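Local coordinates for protein staphylococcal enterotoxin-like toxin (PDB 4DXF) that probably binds carbohydrate, as a superantigen-like protein of Staphylococcus aureus built from an OB-fold domain and a beta-grasp domain, at residues R45-V50 against R74-F79; A59-D64 against L182-M187; G96-N101 against A188-G193; E134-K139 against T194-I199. All coordinates share one frame; numbering follows the deposited sequence.

Contact 1: R45-V50 against R74-F79; sequences RFMNVV and RNVDVF
Strands 46-49 and 76-80 face each other across the inside of the OB-fold domain without pairing, and even their nearest CA atoms, those of Val49 and Val78, stay 8.6 Å apart. Side chains alone close that gap, in two apolar touches. Met47 supplies the longer reach: the extended chain, CG anti to the backbone N (chi1 178°), carries SD out to Val76, 3.9 Å from Val76 CG1; only the terminal CE bends off. The second touch is methyl against methyl, Val49 CG2 lying 4.1 Å from Val78 CG2. In both valines CG2 is the branch set against the backbone N, opposite the carbonyl carbon. Each pair passes flank to flank, the two side chains running in opposite senses. All four residues are buried, as expected where a curved OB sheet folds over its own interior. At the entry to strand 76-80, Asn75 and Val76 together oppose Glu33 in a G1 beta bulge, at a corner of the chain. Around these four residues, Ile97 of strand 92-99 packs on both Met47 and Val76, Ile37 of strand 33-37 adds to Met47, and strand 56-59 hydrogen-bonds to the backbone of Met47 and Val49.

Contact 2: A59-D64 against L182-M187; sequences ALVGKD and LQENRM
Val61 presses its CG2 methyl against the backbone oxygen of Glu184, with CG2 3.2 Å from Glu184 O, a close approach for a carbon and an oxygen. The methyl gets there because it sits between the backbone N and the carbonyl carbon of its own residue (chi1 of CG1 -64°), while CG1 is turned nearer the Glu184 carboxylate. That carbonyl oxygen is also used by the short helix, accepting the backbone N-H of Met187 at 3.1 Å from Met187 N. Beside it, Asn185 rests its CB on Gly62, 3.9 Å from Gly62 CA. The two backbones come closest here, with CA of Gly62 4.0 Å from CA of Asn185. Gly62 has a positive phi in a type II' turn from Val61 to Asp64, closed by Asp64 N to Val61 O at 3.1 Å. One water joins the segments, accepting from Lys63 N at 2.9 Å and donating to Asn185 O at 2.7 Å. This surface contact brings a turn of the OB-fold domain against the short, loosely hydrogen-bonded helix 184-187 of the beta-grasp domain. Val94 of strand 92-99 touches both Val61 and Glu184, and the turn leads directly into helix 64-67.

Contact 3: G96-N101 against A188-G193; sequences GITKSN and ADVIDG
Val190 is the side chain that reaches across, and its CG1 methyl does the touching: CG1 lies 3.3 Å from the backbone oxygen Ile97 O and 3.9 Å from Thr98 CG2. With chi1 at -53°, CG1 stands opposite the carbonyl carbon of its own residue, and the Val190 side chain as a whole slants across that of Thr98. Thr98 answers with its methyl, because its OG1 is turned between the backbone N and the carbonyl carbon (chi1 51°) and is engaged by Lys133 NZ. The hydroxyl is thus served from outside while the carbon branch faces the valine. At the other end the backbones themselves meet, Gly96 N standing 4.3 Å from Ala188 CA.

Strand 92-99 belongs to the sheet of the OB-fold domain, whereas strand 190-192 pairs with strand 135-137 in the beta-grasp domain, so this buried packing joins the two halves of the superantigen fold. The strands pack together without sharing a sheet.

Further out, Thr98 is fixed by backbone hydrogen bonding to Asp77, and Gly96 by bonds to Phe79 and Met187. Gln135 lies against both Thr98 and Val190, while its OE1 accepts Lys99 N. Helix 64-67 adds two more contacts, Lys67 packing on Val190 and Asp64 on Ala188.

Contact 4: E134-K139 against T194-I199; sequences EQISLK and TNIDNI
Ile136 and Ile196 meet through different branches because their first torsions differ. In Ile136, CG1 lies opposite the backbone N (chi1 -174°), which places the CG2 methyl between the backbone N and the carbonyl carbon. In Ile196, CG1 instead stands opposite the carbonyl carbon (chi1 -64°), and the extended chain carries CD1 forward to 4.1 Å from Ile136 CG2. The two side chains cross at about a right angle, end methyl against branch methyl. This is plain hydrophobic packing inside the beta-grasp domain, between the short strand 135-137, which leads into helix 138-153, and strand 196-203 of its five-stranded sheet. Leu141 of that helix packs on both isoleucines, and Ile191 of strand 190-192 does so as well, so the pair lies within the layer between helix and sheet.

Toward the start of both segments the contact is aliphatic, between Glu134 and Thr194. Glu134 CG lies 4.3 Å from Thr194 CG2, and the polar groups of both residues turn to other partners: Glu134 OE1 bonds to Ser102 OG, and Thr194 OG1 to Asp192 OD1. The backbones are near there too, Glu134 O being 4.0 Å from Thr194 N.

After Ser137, which caps the helix by accepting Glu140 N, the segments diverge. In 194-199, Asp197 and Asn198 both oppose Lys167 in a classic beta bulge. Beside it, Asn198 ND2 gives a bent hydrogen bond (134°) to Asp197 OD2 at 2.9 Å, with the oxygen lying almost in the plane of the amide but approached from above the carboxylate plane.

The four contacts step from the interior of one domain into the other. Contact 1 lies wholly within the OB-fold half and contact 4 within the beta-grasp half, their centres about 20 Å apart; contacts 2 and 3 bridge the two. Contact 1 passes to contact 3 through neighbouring strands, Asp77 OD1 being 2.7 Å from Ser100 OG. Contacts 2 and 3, centres about 12 Å apart, share the chain from helix 184-187 into strand 190-192, and Lys63 NZ reaches Asp189 OD1 at 2.8 Å. Contacts 3 and 4, at about 9 Å, are joined by the pairing of strands 135-137 and 190-192, continued just past their ends by Gly193 N, 2.8 Å from Glu134 O.

Contact 1: R45-V50 against R74-F79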
# COMPACT_ATOMS: atom_id res chain seq x y z
N ARG A 45 13.58 -9.03 -10.85
CA ARG A 45 12.62 -9.51 -11.80
C ARG A 45 11.32 -8.70 -11.69
O ARG A 45 11.07 -8.03 -10.65
CB ARG A 45 12.35 -10.97 -11.46
CG ARG A 45 13.63 -11.83 -11.80
CD ARG A 45 13.49 -13.16 -11.21
NE ARG A 45 12.37 -13.96 -11.74
CZ ARG A 45 11.33 -14.40 -11.02
NH1 ARG A 45 11.18 -14.10 -9.71
NH2 ARG A 45 10.39 -15.13 -11.61
N PHE A 46 10.54 -8.77 -12.77
CA PHE A 46 9.33 -7.97 -12.95
C PHE A 46 8.20 -8.88 -13.38
O PHE A 46 8.41 -9.88 -14.05
CB PHE A 46 9.49 -6.87 -13.97
CG PHE A 46 10.56 -5.84 -13.58
CD1 PHE A 46 10.28 -4.84 -12.66
CD2 PHE A 46 11.84 -5.92 -14.12
CE1 PHE A 46 11.25 -3.89 -12.26
CE2 PHE A 46 12.84 -4.99 -13.72
CZ PHE A 46 12.53 -3.98 -12.81
N MET A 47 7.02 -8.54 -12.91
CA MET A 47 5.77 -9.10 -13.47
C MET A 47 5.20 -8.03 -14.41
O MET A 47 4.92 -6.88 -13.99
CB MET A 47 4.77 -9.45 -12.32
CG MET A 47 3.40 -9.99 -12.96
SD MET A 47 2.22 -10.47 -11.78
CE MET A 47 2.84 -11.94 -11.11
N ASN A 48 4.98 -8.39 -15.68
CA ASN A 48 4.43 -7.47 -16.66
C ASN A 48 2.89 -7.61 -16.64
O ASN A 48 2.37 -8.72 -16.72
CB ASN A 48 4.95 -7.81 -18.07
CG ASN A 48 6.44 -7.50 -18.21
OD1 ASN A 48 6.82 -6.33 -18.36
ND2 ASN A 48 7.25 -8.51 -18.00
N VAL A 49 2.20 -6.50 -16.53
CA VAL A 49 0.73 -6.46 -16.66
C VAL A 49 0.32 -5.50 -17.74
O VAL A 49 0.88 -4.38 -17.88
CB VAL A 49 0.08 -6.02 -15.37
CG1 VAL A 49 -1.47 -6.15 -15.48
CG2 VAL A 49 0.60 -6.82 -14.29
N VAL A 50 -0.68 -5.89 -18.57
CA VAL A 50 -0.93 -5.09 -19.71
C VAL A 50 -2.46 -4.82 -19.75
O VAL A 50 -3.22 -5.48 -20.45
CB VAL A 50 -0.46 -5.81 -21.04
CG1 VAL A 50 -0.66 -4.89 -22.23
CG2 VAL A 50 1.02 -6.26 -20.94
N ARG A 74 -2.19 -16.20 -13.66
CA ARG A 74 -3.54 -15.69 -13.95
C ARG A 74 -4.22 -15.24 -12.65
O ARG A 74 -3.73 -15.50 -11.58
CB ARG A 74 -4.32 -16.80 -14.76
CG ARG A 74 -3.59 -17.02 -16.11
CD ARG A 74 -4.36 -18.07 -17.05
NE ARG A 74 -5.47 -17.30 -17.61
CZ ARG A 74 -5.45 -16.58 -18.72
NH1 ARG A 74 -4.38 -16.50 -19.53
NH2 ARG A 74 -6.52 -15.89 -19.00
N ASN A 75 -5.35 -14.50 -12.72
CA ASN A 75 -6.05 -14.13 -11.48
C ASN A 75 -5.17 -13.32 -10.53
O ASN A 75 -5.10 -13.63 -9.34
CB ASN A 75 -6.51 -15.29 -10.64
CG ASN A 75 -7.58 -16.13 -11.34
OD1 ASN A 75 -7.45 -17.35 -11.43
ND2 ASN A 75 -8.63 -15.48 -11.82
N VAL A 76 -4.53 -12.38 -11.15
CA VAL A 76 -3.69 -11.34 -10.48
C VAL A 76 -4.46 -10.00 -10.42
O VAL A 76 -5.03 -9.52 -11.42
CB VAL A 76 -2.37 -11.27 -11.29
CG1 VAL A 76 -1.53 -10.03 -10.94
CG2 VAL A 76 -1.67 -12.59 -10.96
N ASP A 77 -4.34 -9.35 -9.23
CA ASP A 77 -4.83 -8.00 -9.00
C ASP A 77 -3.51 -7.23 -8.62
O ASP A 77 -2.68 -7.83 -7.96
CB ASP A 77 -5.73 -7.96 -7.78
CG ASP A 77 -7.15 -8.43 -8.05
OD1 ASP A 77 -7.35 -9.00 -9.17
OD2 ASP A 77 -8.01 -8.23 -7.17
N VAL A 78 -3.38 -6.00 -9.08
CA VAL A 78 -2.20 -5.16 -8.69
C VAL A 78 -2.68 -3.81 -8.26
O VAL A 78 -3.52 -3.15 -8.94
CB VAL A 78 -1.22 -5.05 -9.86
CG1 VAL A 78 0.11 -4.39 -9.36
CG2 VAL A 78 -0.83 -6.43 -10.43
N PHE A 79 -2.13 -3.37 -7.09
CA PHE A 79 -2.33 -2.01 -6.66
C PHE A 79 -1.00 -1.32 -7.11
O PHE A 79 0.08 -1.75 -6.60
CB PHE A 79 -2.52 -2.01 -5.13
CG PHE A 79 -2.65 -0.60 -4.60
CD1 PHE A 79 -3.83 0.10 -4.80
CD2 PHE A 79 -1.59 0.02 -3.98
CE1 PHE A 79 -3.96 1.50 -4.39
CE2 PHE A 79 -1.66 1.39 -3.58
CZ PHE A 79 -2.85 2.13 -3.74

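Contact 2: A59-D64 against L182-M187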
# COMPACT_ATOMS: atom_id res chain seq x y z
N ALA A 59 7.83 -4.51 -10.03
CA ALA A 59 8.91 -5.17 -9.30
C ALA A 59 8.58 -6.28 -8.33
O ALA A 59 7.72 -6.17 -7.43
CB ALA A 59 9.85 -4.07 -8.61
N LEU A 60 9.28 -7.41 -8.48
CA LEU A 60 9.09 -8.54 -7.57
C LEU A 60 10.09 -8.46 -6.41
O LEU A 60 11.27 -8.82 -6.54
CB LEU A 60 9.23 -9.87 -8.30
CG LEU A 60 8.24 -9.91 -9.49
CD1 LEU A 60 8.51 -11.08 -10.47
CD2 LEU A 60 6.79 -10.05 -8.92
N VAL A 61 9.60 -7.94 -5.29
CA VAL A 61 10.44 -7.69 -4.12
C VAL A 61 9.95 -8.55 -3.02
O VAL A 61 8.86 -9.15 -3.11
CB VAL A 61 10.41 -6.19 -3.70
CG1 VAL A 61 11.01 -5.33 -4.79
CG2 VAL A 61 8.94 -5.75 -3.36
N GLY A 62 10.75 -8.67 -1.95
CA GLY A 62 10.40 -9.45 -0.81
C GLY A 62 10.01 -10.86 -1.17
O GLY A 62 10.73 -11.55 -1.96
N LYS A 63 8.85 -11.28 -0.64
CA LYS A 63 8.35 -12.66 -0.81
C LYS A 63 7.91 -12.99 -2.26
O LYS A 63 7.91 -14.16 -2.64
CB LYS A 63 7.22 -12.96 0.15
CG LYS A 63 7.66 -13.19 1.63
CD LYS A 63 6.50 -13.75 2.48
CE LYS A 63 6.72 -13.59 4.01
NZ LYS A 63 6.83 -12.12 4.42
N ASP A 64 7.59 -11.96 -3.05
CA ASP A 64 7.15 -12.15 -4.44
C ASP A 64 8.15 -12.80 -5.36
O ASP A 64 7.73 -13.35 -6.39
CB ASP A 64 6.70 -10.84 -5.08
CG ASP A 64 5.28 -10.48 -4.70
OD1 ASP A 64 4.60 -11.28 -4.01
OD2 ASP A 64 4.86 -9.38 -5.10
N LEU A 182 7.01 3.04 3.69
CA LEU A 182 6.91 1.62 4.00
C LEU A 182 8.11 0.97 3.30
O LEU A 182 8.44 1.36 2.18
CB LEU A 182 5.63 1.00 3.38
CG LEU A 182 5.44 -0.51 3.48
CD1 LEU A 182 5.37 -0.81 4.95
CD2 LEU A 182 4.10 -0.80 2.83
N GLN A 183 8.74 0.03 3.99
CA GLN A 183 9.92 -0.70 3.42
C GLN A 183 9.47 -1.44 2.15
O GLN A 183 8.44 -2.09 2.18
CB GLN A 183 10.41 -1.68 4.46
CG GLN A 183 10.96 -0.99 5.73
CD GLN A 183 12.45 -1.34 6.03
OE1 GLN A 183 12.94 -2.43 5.69
NE2 GLN A 183 13.15 -0.40 6.67
N GLU A 184 10.26 -1.36 1.08
CA GLU A 184 9.87 -1.99 -0.19
C GLU A 184 9.58 -3.49 -0.13
O GLU A 184 8.59 -3.93 -0.76
CB GLU A 184 10.89 -1.70 -1.26
CG GLU A 184 10.79 -0.30 -1.80
CD GLU A 184 11.33 -0.22 -3.18
OE1 GLU A 184 11.91 -1.25 -3.66
OE2 GLU A 184 11.18 0.87 -3.77
N ASN A 185 10.39 -4.29 0.60
CA ASN A 185 10.01 -5.75 0.79
C ASN A 185 8.59 -5.99 1.37
O ASN A 185 7.90 -6.93 0.98
CB ASN A 185 11.06 -6.52 1.62
CG ASN A 185 11.13 -6.00 3.04
OD1 ASN A 185 11.36 -4.81 3.27
ND2 ASN A 185 10.87 -6.87 3.99
N ARG A 186 8.13 -5.13 2.28
CA ARG A 186 6.81 -5.33 2.88
C ARG A 186 5.62 -4.94 1.90
O ARG A 186 4.44 -5.28 2.20
CB ARG A 186 6.71 -4.46 4.13
CG ARG A 186 7.83 -4.76 5.20
CD ARG A 186 7.51 -3.74 6.35
NE ARG A 186 6.35 -4.22 7.06
CZ ARG A 186 5.70 -3.46 7.93
NH1 ARG A 186 6.17 -2.23 8.12
NH2 ARG A 186 4.65 -3.95 8.59
N MET A 187 5.94 -4.23 0.84
CA MET A 187 4.98 -3.81 -0.24
C MET A 187 4.45 -5.08 -0.92
O MET A 187 3.30 -5.12 -1.40
CB MET A 187 5.59 -2.86 -1.29
CG MET A 187 5.68 -1.39 -0.75
SD MET A 187 6.39 -0.34 -1.80
CE MET A 187 6.38 1.22 -0.78
O HOH W 1 7.43 -9.56 1.27

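Contact 3: G96-N101 against A188-G193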
# COMPACT_ATOMS: atom_id res chain seq x y z
N GLY A 96 2.51 -5.03 -4.33
CA GLY A 96 1.08 -4.74 -4.48
C GLY A 96 0.35 -5.83 -5.25
O GLY A 96 -0.77 -5.60 -5.71
N ILE A 97 0.98 -7.00 -5.39
CA ILE A 97 0.30 -8.11 -6.21
C ILE A 97 -0.43 -8.99 -5.32
O ILE A 97 0.15 -9.47 -4.29
CB ILE A 97 1.37 -8.97 -6.97
CG1 ILE A 97 2.21 -8.06 -7.82
CG2 ILE A 97 0.63 -10.02 -7.85
CD1 ILE A 97 3.52 -8.70 -8.35
N THR A 98 -1.72 -9.29 -5.67
CA THR A 98 -2.53 -10.11 -4.81
C THR A 98 -3.36 -11.10 -5.74
O THR A 98 -3.38 -10.88 -6.90
CB THR A 98 -3.61 -9.32 -4.01
OG1 THR A 98 -4.38 -8.50 -4.84
CG2 THR A 98 -2.87 -8.36 -2.94
N LYS A 99 -3.95 -12.08 -5.13
CA LYS A 99 -4.89 -13.00 -5.79
C LYS A 99 -6.24 -12.31 -5.95
O LYS A 99 -6.77 -11.73 -5.04
CB LYS A 99 -5.09 -14.27 -4.96
CG LYS A 99 -5.89 -15.33 -5.76
CD LYS A 99 -5.60 -16.77 -5.23
CE LYS A 99 -6.61 -17.22 -4.13
NZ LYS A 99 -7.88 -17.82 -4.69
N SER A 100 -6.81 -12.41 -7.14
CA SER A 100 -8.14 -11.83 -7.41
C SER A 100 -9.22 -12.49 -6.52
O SER A 100 -9.09 -13.62 -6.10
CB SER A 100 -8.49 -12.08 -8.91
OG SER A 100 -7.50 -11.59 -9.81
N ASN A 101 -10.27 -11.75 -6.23
CA ASN A 101 -11.40 -12.24 -5.46
C ASN A 101 -11.95 -13.54 -6.10
O ASN A 101 -11.93 -13.66 -7.32
CB ASN A 101 -12.50 -11.21 -5.55
CG ASN A 101 -12.27 -10.05 -4.56
OD1 ASN A 101 -11.24 -10.02 -3.90
ND2 ASN A 101 -13.21 -9.16 -4.47
N ALA A 188 5.24 -6.13 -0.87
CA ALA A 188 4.78 -7.38 -1.47
C ALA A 188 4.02 -8.23 -0.52
O ALA A 188 3.42 -9.21 -0.96
CB ALA A 188 5.98 -8.17 -2.08
N ASP A 189 3.98 -7.89 0.76
CA ASP A 189 3.29 -8.73 1.74
C ASP A 189 1.78 -8.65 1.58
O ASP A 189 1.29 -7.55 1.24
CB ASP A 189 3.67 -8.38 3.18
CG ASP A 189 5.04 -9.00 3.61
OD1 ASP A 189 5.34 -10.14 3.21
OD2 ASP A 189 5.80 -8.34 4.37
N VAL A 190 1.10 -9.78 1.75
CA VAL A 190 -0.32 -9.79 1.54
C VAL A 190 -1.01 -10.36 2.75
O VAL A 190 -0.48 -11.27 3.45
CB VAL A 190 -0.72 -10.58 0.24
CG1 VAL A 190 0.03 -10.07 -1.00
CG2 VAL A 190 -0.51 -12.06 0.47
N ILE A 191 -2.25 -9.89 2.99
CA ILE A 191 -3.07 -10.36 4.09
C ILE A 191 -4.50 -10.61 3.66
O ILE A 191 -4.92 -10.26 2.54
CB ILE A 191 -3.11 -9.35 5.31
CG1 ILE A 191 -3.72 -8.01 4.91
CG2 ILE A 191 -1.67 -9.10 5.76
CD1 ILE A 191 -3.92 -7.01 6.14
N ASP A 192 -5.25 -11.16 4.58
CA ASP A 192 -6.62 -11.59 4.32
C ASP A 192 -7.50 -10.40 4.67
O ASP A 192 -7.70 -10.09 5.85
CB ASP A 192 -6.96 -12.83 5.20
CG ASP A 192 -8.41 -13.32 4.98
OD1 ASP A 192 -9.24 -12.54 4.46
OD2 ASP A 192 -8.73 -14.48 5.38
N GLY A 193 -7.98 -9.71 3.65
CA GLY A 193 -8.84 -8.52 3.84
C GLY A 193 -10.04 -8.77 4.71
O GLY A 193 -10.38 -7.95 5.55

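Contact 4: E134-K139 against T194-I199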
# COMPACT_ATOMS: atom_id res chain seq x y z
N GLU A 134 -10.56 -9.74 -1.12
CA GLU A 134 -10.31 -10.93 -0.35
C GLU A 134 -8.90 -10.95 0.22
O GLU A 134 -8.66 -11.29 1.39
CB GLU A 134 -10.50 -12.19 -1.24
CG GLU A 134 -11.03 -13.27 -0.45
CD GLU A 134 -11.70 -14.38 -1.27
OE1 GLU A 134 -11.53 -14.48 -2.50
OE2 GLU A 134 -12.42 -15.13 -0.62
N GLN A 135 -7.97 -10.55 -0.64
CA GLN A 135 -6.58 -10.54 -0.24
C GLN A 135 -6.07 -9.13 -0.62
O GLN A 135 -6.21 -8.70 -1.73
CB GLN A 135 -5.82 -11.57 -1.01
CG GLN A 135 -4.44 -11.79 -0.42
CD GLN A 135 -3.63 -12.83 -1.16
OE1 GLN A 135 -3.17 -12.59 -2.26
NE2 GLN A 135 -3.47 -13.97 -0.56
N ILE A 136 -5.44 -8.42 0.32
CA ILE A 136 -5.02 -7.07 0.07
C ILE A 136 -3.56 -6.96 0.51
O ILE A 136 -3.19 -7.59 1.53
CB ILE A 136 -5.93 -6.09 0.88
CG1 ILE A 136 -5.58 -4.65 0.52
CG2 ILE A 136 -5.98 -6.45 2.39
CD1 ILE A 136 -6.61 -3.73 0.99
N SER A 137 -2.81 -6.22 -0.26
CA SER A 137 -1.38 -6.01 -0.03
C SER A 137 -1.20 -4.99 1.07
O SER A 137 -2.02 -4.05 1.23
CB SER A 137 -0.61 -5.49 -1.26
OG SER A 137 -1.02 -4.26 -1.81
N LEU A 138 -0.11 -5.14 1.78
CA LEU A 138 0.28 -4.02 2.70
C LEU A 138 0.54 -2.73 1.99
O LEU A 138 0.25 -1.65 2.55
CB LEU A 138 1.48 -4.45 3.60
CG LEU A 138 1.29 -5.63 4.56
CD1 LEU A 138 2.61 -5.86 5.42
CD2 LEU A 138 0.10 -5.72 5.55
N LYS A 139 1.09 -2.77 0.77
CA LYS A 139 1.30 -1.65 -0.06
C LYS A 139 0.01 -0.81 -0.12
O LYS A 139 0.05 0.41 0.06
CB LYS A 139 1.77 -2.01 -1.47
CG LYS A 139 1.99 -0.84 -2.36
CD LYS A 139 2.17 -1.26 -3.80
CE LYS A 139 2.54 -0.11 -4.74
NZ LYS A 139 3.93 0.48 -4.35
N THR A 194 -10.70 -9.93 4.53
CA THR A 194 -11.86 -10.29 5.31
C THR A 194 -11.62 -10.42 6.84
O THR A 194 -12.56 -10.36 7.63
CB THR A 194 -12.52 -11.63 4.74
OG1 THR A 194 -11.77 -12.78 5.16
CG2 THR A 194 -12.50 -11.61 3.22
N ASN A 195 -10.35 -10.59 7.22
CA ASN A 195 -9.93 -10.78 8.57
C ASN A 195 -9.44 -9.50 9.28
O ASN A 195 -9.12 -9.54 10.46
CB ASN A 195 -8.80 -11.84 8.61
CG ASN A 195 -8.67 -12.51 9.97
OD1 ASN A 195 -7.70 -12.27 10.72
ND2 ASN A 195 -9.69 -13.34 10.33
N ILE A 196 -9.40 -8.37 8.57
CA ILE A 196 -9.08 -7.10 9.25
C ILE A 196 -10.23 -6.76 10.21
O ILE A 196 -11.40 -6.71 9.82
CB ILE A 196 -8.85 -5.98 8.23
CG1 ILE A 196 -7.61 -6.31 7.38
CG2 ILE A 196 -8.64 -4.61 8.91
CD1 ILE A 196 -7.44 -5.39 6.11
N ASP A 197 -9.89 -6.49 11.46
CA ASP A 197 -10.88 -6.15 12.42
C ASP A 197 -11.09 -4.62 12.56
O ASP A 197 -12.19 -4.09 12.30
CB ASP A 197 -10.51 -6.77 13.75
CG ASP A 197 -11.63 -6.69 14.72
OD1 ASP A 197 -12.80 -7.01 14.35
OD2 ASP A 197 -11.36 -6.25 15.84
N ASN A 198 -10.01 -3.93 12.95
CA ASN A 198 -10.00 -2.46 13.14
C ASN A 198 -8.57 -1.94 12.94
O ASN A 198 -7.56 -2.70 12.93
CB ASN A 198 -10.60 -2.00 14.49
CG ASN A 198 -9.78 -2.44 15.69
OD1 ASN A 198 -8.90 -1.73 16.18
ND2 ASN A 198 -10.04 -3.65 16.13
N ILE A 199 -8.49 -0.62 12.82
CA ILE A 199 -7.25 0.01 12.44
C ILE A 199 -7.06 1.11 13.50
O ILE A 199 -8.03 1.84 13.76
CB ILE A 199 -7.36 0.58 11.04
CG1 ILE A 199 -7.56 -0.55 10.04
CG2 ILE A 199 -6.08 1.38 10.68
CD1 ILE A 199 -7.78 -0.08 8.68